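Long-range contacts in alpha-catenin-like protein hmp-1 (Caenorhabditis elegans, PDB 5H5M), which links the cadherin-catenin complex of adherens junctions to actin filaments and is required for cell migration and cell shape changes during embryonic body enclosure and elongation: residues F14-E19 with V100-K105; L76-Y80 with D92-I97; G255-T260 with E351-I356. All coordinates share one frame; numbering follows the deposited sequence.

From the N terminus, helix 6-17 comes first, and its C-terminal end is met by helix 92-122 in interaction 1, which closes a loop of 80 residues holding helices 27-49 and 56-80. Interaction 2 is nested inside that loop: helix 56-80 turns back through a short connection and pairs with the start of helix 92-122. The two contacts share that helix and touch directly, the hydroxyl of Y80 reaching the carbonyl of I18, so they tie one end of the first bundle together. Interaction 3 follows later in the chain, its centre about 45 Å from that of interaction 1, and closes a separate loop by joining helix 237-260 to helix 345-374.

Interaction 1. Residues F14-E19 with V100-K105; sequences FQNRIE and VHKRTK
The C-terminal part of helix 6-17 and the residues after it lie against helix 92-122, and the backbones come nearest at Q15 and H101, whose CA atoms are 6.4 Å apart. H101 NE2 donates to the backbone O of Q15 at 2.7 Å, with an N-H...O angle of 161°; the acceptor sits close to the ring plane, and the bond uses a lone pair of the carbonyl. At the same ring edge E19 OE2 approaches H101 CE1 to 3.1 Å, its carboxylate turned steeply to the imidazole. The extended chain of Q15 runs past T104 in the opposite direction, bringing its NE2 3.4 Å from T104 CG2. Beside the histidine bond the contact is apolar: I18 CD1 lies 3.6 Å from V100 CG1, which also meets F14 CE2. With CG anti to the backbone N (chi1 -179°), the F14 ring reaches across toward V100; I18 CG2 lies over one of its faces, and H37 of helix 27-49 meets it edge-to-face. T104 OG1 bonds back to V100 O, leaving its methyl for Q15. The histidine thus holds a carbonyl near the end of helix 6-17, and the nearby carboxylate would probably make protonation of the imidazole easier.

Interaction 2. Residues L76-Y80 with D92-I97; sequences LLTEY and DIPLGI
I93 lies over one face of the Y80 ring, the two side chains crossing at about a right angle. Its CG2 sits 4.2 Å from the ring centroid and 25° off the normal, a CH-pi contact displaced toward the rim, while CD1 reaches Y80 CD1 at 3.7 Å. Because chi1 of I93 is -73°, CG1 lies beside the backbone N and carries CD1 back along the ring toward its CB end. I97, one turn on, touches the phenol from its far end, CD1 being 3.7 Å from Y80 OH. That hydroxyl is hydrogen-bonded to I18 O and I20 N, and Y25 stacks on the ring, so the tyrosine ties helix 56-80 to the residues following helix 6-17. The segments belong to an antiparallel helical hairpin of the vinculin/alpha-catenin bundle, their axes 8.9 Å apart at 161°. L76 and G96 bring the backbones nearest: L76 CD1 lies against the bare G96 backbone and meets I97 CG1 at 3.8 Å. Toward the turn, E79 bends at chi2 until OE1 is 3.7 Å from D92 CB. One water donates to both E79 OE1 and D92 OD2, bridging two carboxylates whose oxygens stand 4.3 Å apart and probably easing their repulsion.

Interaction 3. Residues G255-T260 with E351-I356; sequences GIKGIT and EMNEFI
Apolar contacts dominate this interface, and I256 and I259, almost one helical turn apart, supply most of them from helix 237-260. I256 divides its branches between two partners. CG2 touches M352 SD at 3.8 Å, and CD1, at the end of an extended CG1 arm, meets I356 CG1 at 3.6 Å; both neighbours are crossed obliquely. I259 is directed toward the facing helix, putting CD1 3.7 Å from F355 CB and 3.6 Å from E351 O, while CG2 rests near E351 CB. The M352 chain is extended as far as SD and then bends at chi3 (65°), and its sulfur also lies 4.1 Å from T260 CG2.

The aromatic contact is made where there is no side chain: F355 CE2 comes 3.7 Å from G255 CA, its ring inclined to the glycine backbone. With chi1 at -170°, the ring leans both forward along its helix and across toward G255. The helices run antiparallel at 161°, with axes 9.6 Å apart, as neighbours in a helical bundle of the alpha-catenin M domain; L332 of helix 305-339 and V276 of helix 276-300 both pack on I259 and F355.

Polar groups bond within the helix or outside the pair. T260 OG1 donates to I256 O at 3.0 Å, joining T260 N on that carbonyl, while CG2 faces the methionine sulfur. E351 turns its carboxylate off the interface to form a salt bridge with R335.

Interaction 1. Residues F14-E19 with V100-K105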
ATOM      1  N   PHE A  14       3.611  -2.643 -25.056  1.00 43.23           N
ATOM      2  CA  PHE A  14       2.342  -2.673 -25.780  1.00 44.85           C
ATOM      3  C   PHE A  14       1.955  -1.293 -26.297  1.00 47.75           C
ATOM      4  O   PHE A  14       1.398  -1.159 -27.385  1.00 50.84           O
ATOM      5  CB  PHE A  14       1.232  -3.223 -24.883  1.00 38.28           C
ATOM      6  CG  PHE A  14      -0.107  -3.314 -25.553  1.00 36.27           C
ATOM      7  CD1 PHE A  14      -0.333  -4.243 -26.558  1.00 33.17           C
ATOM      8  CD2 PHE A  14      -1.148  -2.486 -25.166  1.00 29.59           C
ATOM      9  CE1 PHE A  14      -1.568  -4.337 -27.172  1.00 31.35           C
ATOM     10  CE2 PHE A  14      -2.391  -2.575 -25.776  1.00 29.90           C
ATOM     11  CZ  PHE A  14      -2.601  -3.502 -26.781  1.00 28.12           C
ATOM     12  N   GLN A  15       2.267  -0.266 -25.515  1.00 44.48           N
ATOM     13  CA  GLN A  15       1.956   1.104 -25.897  1.00 42.89           C
ATOM     14  C   GLN A  15       2.771   1.562 -27.099  1.00 38.91           C
ATOM     15  O   GLN A  15       2.461   2.581 -27.711  1.00 43.19           O
ATOM     16  CB  GLN A  15       2.187   2.052 -24.720  1.00 48.68           C
ATOM     17  CG  GLN A  15       1.099   1.997 -23.663  1.00 51.41           C
ATOM     18  CD  GLN A  15       1.309   3.012 -22.559  1.00 56.70           C
ATOM     19  OE1 GLN A  15       2.440   3.284 -22.158  1.00 63.85           O
ATOM     20  NE2 GLN A  15       0.219   3.586 -22.067  1.00 59.88           N
ATOM     21  N   ASN A  16       3.816   0.810 -27.430  1.00 41.97           N
ATOM     22  CA  ASN A  16       4.627   1.104 -28.606  1.00 44.23           C
ATOM     23  C   ASN A  16       4.332   0.140 -29.749  1.00 44.03           C
ATOM     24  O   ASN A  16       4.390   0.519 -30.917  1.00 54.30           O
ATOM     25  CB  ASN A  16       6.115   1.061 -28.259  1.00 46.20           C
ATOM     26  CG  ASN A  16       6.536   2.198 -27.348  1.00 57.77           C
ATOM     27  OD1 ASN A  16       6.122   3.344 -27.533  1.00 56.86           O
ATOM     28  ND2 ASN A  16       7.362   1.885 -26.355  1.00 56.02           N
ATOM     29  N   ARG A  17       4.014  -1.105 -29.401  1.00 39.25           N
ATOM     30  CA  ARG A  17       3.725  -2.136 -30.393  1.00 38.93           C
ATOM     31  C   ARG A  17       2.502  -1.784 -31.233  1.00 43.41           C
ATOM     32  O   ARG A  17       2.438  -2.124 -32.415  1.00 50.36           O
ATOM     33  CB  ARG A  17       3.514  -3.495 -29.719  1.00 39.99           C
ATOM     34  CG  ARG A  17       4.747  -4.068 -29.037  1.00 47.15           C
ATOM     35  CD  ARG A  17       5.920  -4.193 -29.999  1.00 52.10           C
ATOM     36  NE  ARG A  17       5.651  -5.111 -31.104  1.00 71.19           N
ATOM     37  CZ  ARG A  17       5.992  -6.397 -31.111  1.00 76.39           C
ATOM     38  NH1 ARG A  17       6.618  -6.925 -30.067  1.00 88.70           N
ATOM     39  NH2 ARG A  17       5.710  -7.155 -32.161  1.00 66.94           N
ATOM     40  N   ILE A  18       1.536  -1.101 -30.623  1.00 34.62           N
ATOM     41  CA  ILE A  18       0.293  -0.759 -31.311  1.00 38.92           C
ATOM     42  C   ILE A  18       0.481   0.399 -32.284  1.00 41.38           C
ATOM     43  O   ILE A  18      -0.415   0.713 -33.066  1.00 39.75           O
ATOM     44  CB  ILE A  18      -0.821  -0.389 -30.321  1.00 39.92           C
ATOM     45  CG1 ILE A  18      -0.399   0.818 -29.481  1.00 42.25           C
ATOM     46  CG2 ILE A  18      -1.174  -1.581 -29.443  1.00 29.05           C
ATOM     47  CD1 ILE A  18      -1.455   1.292 -28.522  1.00 36.93           C
ATOM     48  N   GLU A  19       1.646   1.037 -32.224  1.00 44.05           N
ATOM     49  CA  GLU A  19       1.973   2.114 -33.148  1.00 48.94           C
ATOM     50  C   GLU A  19       2.823   1.583 -34.295  1.00 48.99           C
ATOM     51  O   GLU A  19       4.052   1.602 -34.237  1.00 49.05           O
ATOM     52  CB  GLU A  19       2.692   3.250 -32.422  1.00 51.59           C
ATOM     53  CG  GLU A  19       1.792   4.031 -31.481  1.00 59.41           C
ATOM     54  CD  GLU A  19       2.536   5.097 -30.705  1.00 74.10           C
ATOM     55  OE1 GLU A  19       3.747   4.918 -30.452  1.00 89.30           O
ATOM     56  OE2 GLU A  19       1.909   6.118 -30.350  1.00 73.27           O
ATOM     57  N   VAL A 100      -6.616   3.479 -27.251  1.00 33.32           N
ATOM     58  CA  VAL A 100      -5.947   2.371 -26.581  1.00 32.26           C
ATOM     59  C   VAL A 100      -5.010   2.887 -25.493  1.00 35.55           C
ATOM     60  O   VAL A 100      -4.996   2.359 -24.378  1.00 34.07           O
ATOM     61  CB  VAL A 100      -5.147   1.503 -27.572  1.00 31.12           C
ATOM     62  CG1 VAL A 100      -4.452   0.368 -26.839  1.00 28.83           C
ATOM     63  CG2 VAL A 100      -6.062   0.951 -28.653  1.00 30.57           C
ATOM     64  N   HIS A 101      -4.238   3.922 -25.824  1.00 30.09           N
ATOM     65  CA  HIS A 101      -3.307   4.531 -24.875  1.00 35.99           C
ATOM     66  C   HIS A 101      -4.023   5.052 -23.637  1.00 38.85           C
ATOM     67  O   HIS A 101      -3.497   4.965 -22.529  1.00 42.06           O
ATOM     68  CB  HIS A 101      -2.524   5.673 -25.533  1.00 38.02           C
ATOM     69  CG  HIS A 101      -1.353   5.215 -26.346  1.00 45.86           C
ATOM     70  ND1 HIS A 101      -0.724   6.028 -27.267  1.00 54.17           N
ATOM     71  CD2 HIS A 101      -0.692   4.035 -26.374  1.00 47.37           C
ATOM     72  CE1 HIS A 101       0.270   5.365 -27.829  1.00 50.50           C
ATOM     73  NE2 HIS A 101       0.312   4.153 -27.305  1.00 53.14           N
ATOM     74  N   LYS A 102      -5.224   5.591 -23.828  1.00 36.53           N
ATOM     75  CA  LYS A 102      -6.005   6.105 -22.709  1.00 40.75           C
ATOM     76  C   LYS A 102      -6.489   4.978 -21.794  1.00 35.72           C
ATOM     77  O   LYS A 102      -6.497   5.123 -20.570  1.00 32.85           O
ATOM     78  CB  LYS A 102      -7.197   6.919 -23.213  1.00 43.92           C
ATOM     79  CG  LYS A 102      -7.753   7.881 -22.175  1.00 57.42           C
ATOM     80  CD  LYS A 102      -9.246   7.686 -21.978  1.00 65.05           C
ATOM     81  CE  LYS A 102     -10.010   7.898 -23.275  1.00 65.45           C
ATOM     82  NZ  LYS A 102     -11.474   7.694 -23.089  1.00 72.52           N
ATOM     83  N   ARG A 103      -6.893   3.857 -22.387  1.00 30.06           N
ATOM     84  CA  ARG A 103      -7.330   2.702 -21.607  1.00 30.41           C
ATOM     85  C   ARG A 103      -6.146   2.068 -20.888  1.00 30.86           C
ATOM     86  O   ARG A 103      -6.250   1.679 -19.725  1.00 31.01           O
ATOM     87  CB  ARG A 103      -8.020   1.668 -22.500  1.00 28.98           C
ATOM     88  CG  ARG A 103      -9.208   2.213 -23.268  1.00 33.55           C
ATOM     89  CD  ARG A 103     -10.309   2.686 -22.332  1.00 35.65           C
ATOM     90  NE  ARG A 103     -11.355   3.401 -23.056  1.00 47.11           N
ATOM     91  CZ  ARG A 103     -12.507   3.793 -22.523  1.00 59.28           C
ATOM     92  NH1 ARG A 103     -12.773   3.535 -21.249  1.00 63.63           N
ATOM     93  NH2 ARG A 103     -13.396   4.440 -23.264  1.00 57.04           N
ATOM     94  N   THR A 104      -5.020   1.970 -21.587  1.00 34.82           N
ATOM     95  CA  THR A 104      -3.795   1.437 -21.003  1.00 35.55           C
ATOM     96  C   THR A 104      -3.323   2.292 -19.826  1.00 37.43           C
ATOM     97  O   THR A 104      -2.922   1.766 -18.788  1.00 40.38           O
ATOM     98  CB  THR A 104      -2.665   1.345 -22.048  1.00 33.29           C
ATOM     99  OG1 THR A 104      -3.112   0.587 -23.178  1.00 37.98           O
ATOM    100  CG2 THR A 104      -1.450   0.671 -21.453  1.00 42.37           C
ATOM    101  N   LYS A 105      -3.384   3.611 -19.993  1.00 33.52           N
ATOM    102  CA  LYS A 105      -2.985   4.539 -18.940  1.00 27.65           C
ATOM    103  C   LYS A 105      -3.841   4.367 -17.687  1.00 33.63           C
ATOM    104  O   LYS A 105      -3.330   4.397 -16.563  1.00 28.86           O
ATOM    105  CB  LYS A 105      -3.075   5.988 -19.427  1.00 29.02           C
ATOM    106  CG  LYS A 105      -2.809   7.004 -18.325  1.00 35.46           C
ATOM    107  CD  LYS A 105      -2.954   8.442 -18.791  1.00 40.45           C
ATOM    108  CE  LYS A 105      -2.790   9.393 -17.614  1.00 41.92           C
ATOM    109  NZ  LYS A 105      -2.863  10.824 -18.006  1.00 59.49           N
TER

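Interaction 2. Residues L76-Y80 with D92-I97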
ATOM      1  N   LEU A  76      -9.057  -0.546 -33.089  1.00 30.34           N
ATOM      2  CA  LEU A  76      -7.816  -0.122 -33.730  1.00 30.54           C
ATOM      3  C   LEU A  76      -7.404  -1.088 -34.837  1.00 31.11           C
ATOM      4  O   LEU A  76      -7.023  -0.663 -35.929  1.00 32.18           O
ATOM      5  CB  LEU A  76      -6.690   0.007 -32.700  1.00 29.94           C
ATOM      6  CG  LEU A  76      -5.282   0.294 -33.241  1.00 38.73           C
ATOM      7  CD1 LEU A  76      -5.243   1.584 -34.050  1.00 31.72           C
ATOM      8  CD2 LEU A  76      -4.264   0.348 -32.101  1.00 36.26           C
ATOM      9  N   LEU A  77      -7.484  -2.385 -34.552  1.00 30.73           N
ATOM     10  CA  LEU A  77      -7.130  -3.414 -35.531  1.00 31.76           C
ATOM     11  C   LEU A  77      -8.066  -3.367 -36.732  1.00 32.91           C
ATOM     12  O   LEU A  77      -7.653  -3.639 -37.862  1.00 50.58           O
ATOM     13  CB  LEU A  77      -7.164  -4.807 -34.895  1.00 31.83           C
ATOM     14  CG  LEU A  77      -6.119  -5.101 -33.815  1.00 38.22           C
ATOM     15  CD1 LEU A  77      -6.311  -6.501 -33.243  1.00 31.13           C
ATOM     16  CD2 LEU A  77      -4.713  -4.929 -34.368  1.00 31.36           C
ATOM     17  N   THR A  78      -9.326  -3.025 -36.483  1.00 33.52           N
ATOM     18  CA  THR A  78     -10.305  -2.874 -37.553  1.00 38.55           C
ATOM     19  C   THR A  78      -9.910  -1.719 -38.473  1.00 35.62           C
ATOM     20  O   THR A  78     -10.059  -1.807 -39.692  1.00 36.91           O
ATOM     21  CB  THR A  78     -11.728  -2.634 -36.998  1.00 35.02           C
ATOM     22  OG1 THR A  78     -12.129  -3.758 -36.206  1.00 39.09           O
ATOM     23  CG2 THR A  78     -12.727  -2.447 -38.126  1.00 36.87           C
ATOM     24  N   GLU A  79      -9.388  -0.645 -37.883  1.00 34.58           N
ATOM     25  CA  GLU A  79      -8.966   0.521 -38.652  1.00 35.67           C
ATOM     26  C   GLU A  79      -7.665   0.268 -39.412  1.00 48.32           C
ATOM     27  O   GLU A  79      -7.501   0.741 -40.539  1.00 46.36           O
ATOM     28  CB  GLU A  79      -8.807   1.742 -37.744  1.00 35.54           C
ATOM     29  CG  GLU A  79     -10.099   2.227 -37.089  1.00 38.27           C
ATOM     30  CD  GLU A  79     -11.085   2.838 -38.072  1.00 44.39           C
ATOM     31  OE1 GLU A  79     -10.764   2.940 -39.276  1.00 51.74           O
ATOM     32  OE2 GLU A  79     -12.188   3.230 -37.634  1.00 47.84           O
ATOM     33  N   TYR A  80      -6.745  -0.474 -38.802  1.00 35.12           N
ATOM     34  CA  TYR A  80      -5.510  -0.857 -39.483  1.00 35.98           C
ATOM     35  C   TYR A  80      -5.803  -1.665 -40.744  1.00 41.63           C
ATOM     36  O   TYR A  80      -5.085  -1.569 -41.738  1.00 47.60           O
ATOM     37  CB  TYR A  80      -4.600  -1.667 -38.558  1.00 36.14           C
ATOM     38  CG  TYR A  80      -3.579  -0.849 -37.793  1.00 39.47           C
ATOM     39  CD1 TYR A  80      -2.604  -0.120 -38.462  1.00 37.20           C
ATOM     40  CD2 TYR A  80      -3.572  -0.833 -36.404  1.00 36.27           C
ATOM     41  CE1 TYR A  80      -1.663   0.620 -37.770  1.00 46.49           C
ATOM     42  CE2 TYR A  80      -2.634  -0.098 -35.701  1.00 39.65           C
ATOM     43  CZ  TYR A  80      -1.682   0.627 -36.390  1.00 46.34           C
ATOM     44  OH  TYR A  80      -0.747   1.360 -35.698  1.00 37.85           O
ATOM     45  N   ASP A  92      -7.988   8.117 -38.936  1.00 55.36           N
ATOM     46  CA  ASP A  92      -8.766   7.314 -38.000  1.00 42.97           C
ATOM     47  C   ASP A  92      -7.899   6.390 -37.157  1.00 44.47           C
ATOM     48  O   ASP A  92      -8.240   6.078 -36.016  1.00 38.82           O
ATOM     49  CB  ASP A  92      -9.809   6.501 -38.758  1.00 42.69           C
ATOM     50  CG  ASP A  92     -10.899   7.371 -39.341  1.00 50.55           C
ATOM     51  OD1 ASP A  92     -11.246   8.388 -38.703  1.00 51.13           O
ATOM     52  OD2 ASP A  92     -11.404   7.043 -40.436  1.00 47.14           O
ATOM     53  N   ILE A  93      -6.782   5.949 -37.722  1.00 45.72           N
ATOM     54  CA  ILE A  93      -5.849   5.106 -36.984  1.00 50.32           C
ATOM     55  C   ILE A  93      -5.240   5.823 -35.765  1.00 47.27           C
ATOM     56  O   ILE A  93      -5.232   5.249 -34.674  1.00 46.50           O
ATOM     57  CB  ILE A  93      -4.725   4.573 -37.908  1.00 48.93           C
ATOM     58  CG1 ILE A  93      -5.290   3.498 -38.840  1.00 38.39           C
ATOM     59  CG2 ILE A  93      -3.560   4.019 -37.089  1.00 37.87           C
ATOM     60  CD1 ILE A  93      -4.266   2.877 -39.766  1.00 46.82           C
ATOM     61  N   PRO A  94      -4.744   7.074 -35.926  1.00 49.86           N
ATOM     62  CA  PRO A  94      -4.186   7.725 -34.730  1.00 49.37           C
ATOM     63  C   PRO A  94      -5.217   7.942 -33.621  1.00 49.61           C
ATOM     64  O   PRO A  94      -4.857   7.903 -32.444  1.00 49.88           O
ATOM     65  CB  PRO A  94      -3.668   9.070 -35.264  1.00 54.02           C
ATOM     66  CG  PRO A  94      -4.381   9.283 -36.554  1.00 51.63           C
ATOM     67  CD  PRO A  94      -4.570   7.916 -37.125  1.00 51.20           C
ATOM     68  N   LEU A  95      -6.475   8.161 -33.994  1.00 53.32           N
ATOM     69  CA  LEU A  95      -7.553   8.266 -33.015  1.00 44.30           C
ATOM     70  C   LEU A  95      -7.726   6.951 -32.264  1.00 44.98           C
ATOM     71  O   LEU A  95      -7.968   6.942 -31.054  1.00 40.88           O
ATOM     72  CB  LEU A  95      -8.866   8.660 -33.692  1.00 41.64           C
ATOM     73  CG  LEU A  95      -8.994  10.115 -34.144  1.00 55.89           C
ATOM     74  CD1 LEU A  95     -10.180  10.283 -35.086  1.00 54.86           C
ATOM     75  CD2 LEU A  95      -9.129  11.033 -32.937  1.00 46.50           C
ATOM     76  N   GLY A  96      -7.598   5.844 -32.989  1.00 40.55           N
ATOM     77  CA  GLY A  96      -7.702   4.522 -32.400  1.00 35.05           C
ATOM     78  C   GLY A  96      -6.548   4.239 -31.458  1.00 41.41           C
ATOM     79  O   GLY A  96      -6.737   3.660 -30.386  1.00 36.37           O
ATOM     80  N   ILE A  97      -5.351   4.648 -31.867  1.00 46.76           N
ATOM     81  CA  ILE A  97      -4.156   4.511 -31.042  1.00 41.36           C
ATOM     82  C   ILE A  97      -4.302   5.298 -29.743  1.00 40.35           C
ATOM     83  O   ILE A  97      -3.937   4.818 -28.671  1.00 42.55           O
ATOM     84  CB  ILE A  97      -2.895   4.987 -31.795  1.00 43.05           C
ATOM     85  CG1 ILE A  97      -2.578   4.038 -32.955  1.00 34.13           C
ATOM     86  CG2 ILE A  97      -1.701   5.091 -30.851  1.00 45.15           C
ATOM     87  CD1 ILE A  97      -1.442   4.508 -33.839  1.00 36.49           C
TER
HETATM   88  O   HOH W   1     -12.114   4.561 -41.172  1.00 34.85           O

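Interaction 3. Residues G255-T260 with E351-I356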
ATOM      1  N   GLY A 255     -14.325   2.392  12.149  1.00 32.87           N
ATOM      2  CA  GLY A 255     -14.485   2.823  13.526  1.00 37.30           C
ATOM      3  C   GLY A 255     -15.904   3.263  13.841  1.00 32.47           C
ATOM      4  O   GLY A 255     -16.402   3.035  14.943  1.00 34.48           O
ATOM      5  N   ILE A 256     -16.557   3.890  12.868  1.00 28.06           N
ATOM      6  CA  ILE A 256     -17.936   4.332  13.034  1.00 34.85           C
ATOM      7  C   ILE A 256     -18.863   3.134  13.229  1.00 37.03           C
ATOM      8  O   ILE A 256     -19.756   3.162  14.077  1.00 34.14           O
ATOM      9  CB  ILE A 256     -18.408   5.175  11.828  1.00 33.32           C
ATOM     10  CG1 ILE A 256     -17.771   6.564  11.872  1.00 37.19           C
ATOM     11  CG2 ILE A 256     -19.922   5.309  11.810  1.00 27.16           C
ATOM     12  CD1 ILE A 256     -18.011   7.382  10.618  1.00 33.42           C
ATOM     13  N   LYS A 257     -18.634   2.075  12.456  1.00 43.44           N
ATOM     14  CA  LYS A 257     -19.433   0.859  12.576  1.00 43.68           C
ATOM     15  C   LYS A 257     -19.288   0.210  13.950  1.00 43.51           C
ATOM     16  O   LYS A 257     -20.242  -0.357  14.477  1.00 43.59           O
ATOM     17  CB  LYS A 257     -19.056  -0.145  11.486  1.00 46.41           C
ATOM     18  CG  LYS A 257     -19.756   0.099  10.164  1.00 55.63           C
ATOM     19  CD  LYS A 257     -20.105  -1.214   9.482  1.00 64.92           C
ATOM     20  CE  LYS A 257     -21.105  -1.000   8.357  1.00 69.69           C
ATOM     21  NZ  LYS A 257     -21.599  -2.292   7.809  1.00 72.49           N
ATOM     22  N   GLY A 258     -18.098   0.298  14.530  1.00 38.22           N
ATOM     23  CA  GLY A 258     -17.867  -0.254  15.852  1.00 41.01           C
ATOM     24  C   GLY A 258     -18.577   0.528  16.940  1.00 41.92           C
ATOM     25  O   GLY A 258     -19.026  -0.040  17.936  1.00 41.34           O
ATOM     26  N   ILE A 259     -18.677   1.838  16.745  1.00 40.55           N
ATOM     27  CA  ILE A 259     -19.345   2.713  17.698  1.00 39.67           C
ATOM     28  C   ILE A 259     -20.854   2.490  17.692  1.00 42.97           C
ATOM     29  O   ILE A 259     -21.485   2.409  18.746  1.00 42.96           O
ATOM     30  CB  ILE A 259     -19.041   4.198  17.395  1.00 30.52           C
ATOM     31  CG1 ILE A 259     -17.583   4.515  17.723  1.00 29.65           C
ATOM     32  CG2 ILE A 259     -19.970   5.119  18.177  1.00 28.22           C
ATOM     33  CD1 ILE A 259     -17.181   5.930  17.394  1.00 33.56           C
ATOM     34  N   THR A 260     -21.422   2.374  16.497  1.00 38.99           N
ATOM     35  CA  THR A 260     -22.869   2.334  16.334  1.00 40.24           C
ATOM     36  C   THR A 260     -23.471   0.936  16.480  1.00 53.38           C
ATOM     37  O   THR A 260     -24.685   0.795  16.631  1.00 61.93           O
ATOM     38  CB  THR A 260     -23.276   2.896  14.965  1.00 33.96           C
ATOM     39  OG1 THR A 260     -22.588   2.178  13.932  1.00 38.23           O
ATOM     40  CG2 THR A 260     -22.923   4.375  14.875  1.00 33.19           C
ATOM     41  N   GLU A 351     -20.847  10.066  19.922  1.00 31.41           N
ATOM     42  CA  GLU A 351     -19.505   9.501  19.862  1.00 27.39           C
ATOM     43  C   GLU A 351     -19.061   9.267  18.421  1.00 30.35           C
ATOM     44  O   GLU A 351     -17.872   9.359  18.108  1.00 27.02           O
ATOM     45  CB  GLU A 351     -19.437   8.197  20.660  1.00 29.18           C
ATOM     46  CG  GLU A 351     -19.770   8.347  22.145  1.00 34.11           C
ATOM     47  CD  GLU A 351     -18.674   9.036  22.954  1.00 46.50           C
ATOM     48  OE1 GLU A 351     -18.661   8.867  24.191  1.00 59.95           O
ATOM     49  OE2 GLU A 351     -17.828   9.746  22.369  1.00 41.84           O
ATOM     50  N   MET A 352     -20.019   8.969  17.549  1.00 26.49           N
ATOM     51  CA  MET A 352     -19.736   8.830  16.125  1.00 28.55           C
ATOM     52  C   MET A 352     -19.235  10.158  15.562  1.00 27.42           C
ATOM     53  O   MET A 352     -18.251  10.204  14.824  1.00 25.66           O
ATOM     54  CB  MET A 352     -20.982   8.364  15.366  1.00 27.46           C
ATOM     55  CG  MET A 352     -20.868   8.475  13.853  1.00 27.23           C
ATOM     56  SD  MET A 352     -22.358   7.928  12.994  1.00 46.68           S
ATOM     57  CE  MET A 352     -23.543   9.148  13.555  1.00 41.97           C
ATOM     58  N   ASN A 353     -19.915  11.238  15.926  1.00 24.62           N
ATOM     59  CA  ASN A 353     -19.517  12.569  15.501  1.00 27.59           C
ATOM     60  C   ASN A 353     -18.167  12.978  16.094  1.00 32.61           C
ATOM     61  O   ASN A 353     -17.347  13.591  15.414  1.00 35.96           O
ATOM     62  CB  ASN A 353     -20.594  13.589  15.877  1.00 32.30           C
ATOM     63  CG  ASN A 353     -21.790  13.546  14.940  1.00 39.57           C
ATOM     64  OD1 ASN A 353     -21.647  13.299  13.741  1.00 43.40           O
ATOM     65  ND2 ASN A 353     -22.977  13.788  15.482  1.00 40.93           N
ATOM     66  N   GLU A 354     -17.939  12.633  17.358  1.00 30.03           N
ATOM     67  CA  GLU A 354     -16.661  12.928  18.005  1.00 31.37           C
ATOM     68  C   GLU A 354     -15.510  12.195  17.325  1.00 29.40           C
ATOM     69  O   GLU A 354     -14.410  12.731  17.201  1.00 33.59           O
ATOM     70  CB  GLU A 354     -16.709  12.566  19.492  1.00 32.28           C
ATOM     71  CG  GLU A 354     -15.358  12.624  20.211  1.00 32.50           C
ATOM     72  CD  GLU A 354     -14.697  13.998  20.172  1.00 39.13           C
ATOM     73  OE1 GLU A 354     -15.383  15.004  19.889  1.00 39.23           O
ATOM     74  OE2 GLU A 354     -13.478  14.070  20.436  1.00 44.85           O
ATOM     75  N   PHE A 355     -15.770  10.970  16.881  1.00 25.55           N
ATOM     76  CA  PHE A 355     -14.761  10.191  16.179  1.00 22.75           C
ATOM     77  C   PHE A 355     -14.486  10.779  14.797  1.00 27.33           C
ATOM     78  O   PHE A 355     -13.335  10.860  14.372  1.00 27.80           O
ATOM     79  CB  PHE A 355     -15.197   8.732  16.053  1.00 22.64           C
ATOM     80  CG  PHE A 355     -14.115   7.819  15.551  1.00 22.26           C
ATOM     81  CD1 PHE A 355     -12.946   7.650  16.274  1.00 31.25           C
ATOM     82  CD2 PHE A 355     -14.269   7.127  14.364  1.00 21.05           C
ATOM     83  CE1 PHE A 355     -11.946   6.808  15.820  1.00 28.93           C
ATOM     84  CE2 PHE A 355     -13.272   6.285  13.905  1.00 27.74           C
ATOM     85  CZ  PHE A 355     -12.109   6.124  14.636  1.00 26.62           C
ATOM     86  N   ILE A 356     -15.549  11.185  14.108  1.00 27.85           N
ATOM     87  CA  ILE A 356     -15.432  11.809  12.792  1.00 25.68           C
ATOM     88  C   ILE A 356     -14.632  13.105  12.864  1.00 25.59           C
ATOM     89  O   ILE A 356     -13.740  13.339  12.047  1.00 28.82           O
ATOM     90  CB  ILE A 356     -16.820  12.099  12.178  1.00 32.17           C
ATOM     91  CG1 ILE A 356     -17.476  10.802  11.704  1.00 34.08           C
ATOM     92  CG2 ILE A 356     -16.710  13.076  11.013  1.00 31.39           C
ATOM     93  CD1 ILE A 356     -18.868  10.998  11.127  1.00 30.75           C
TER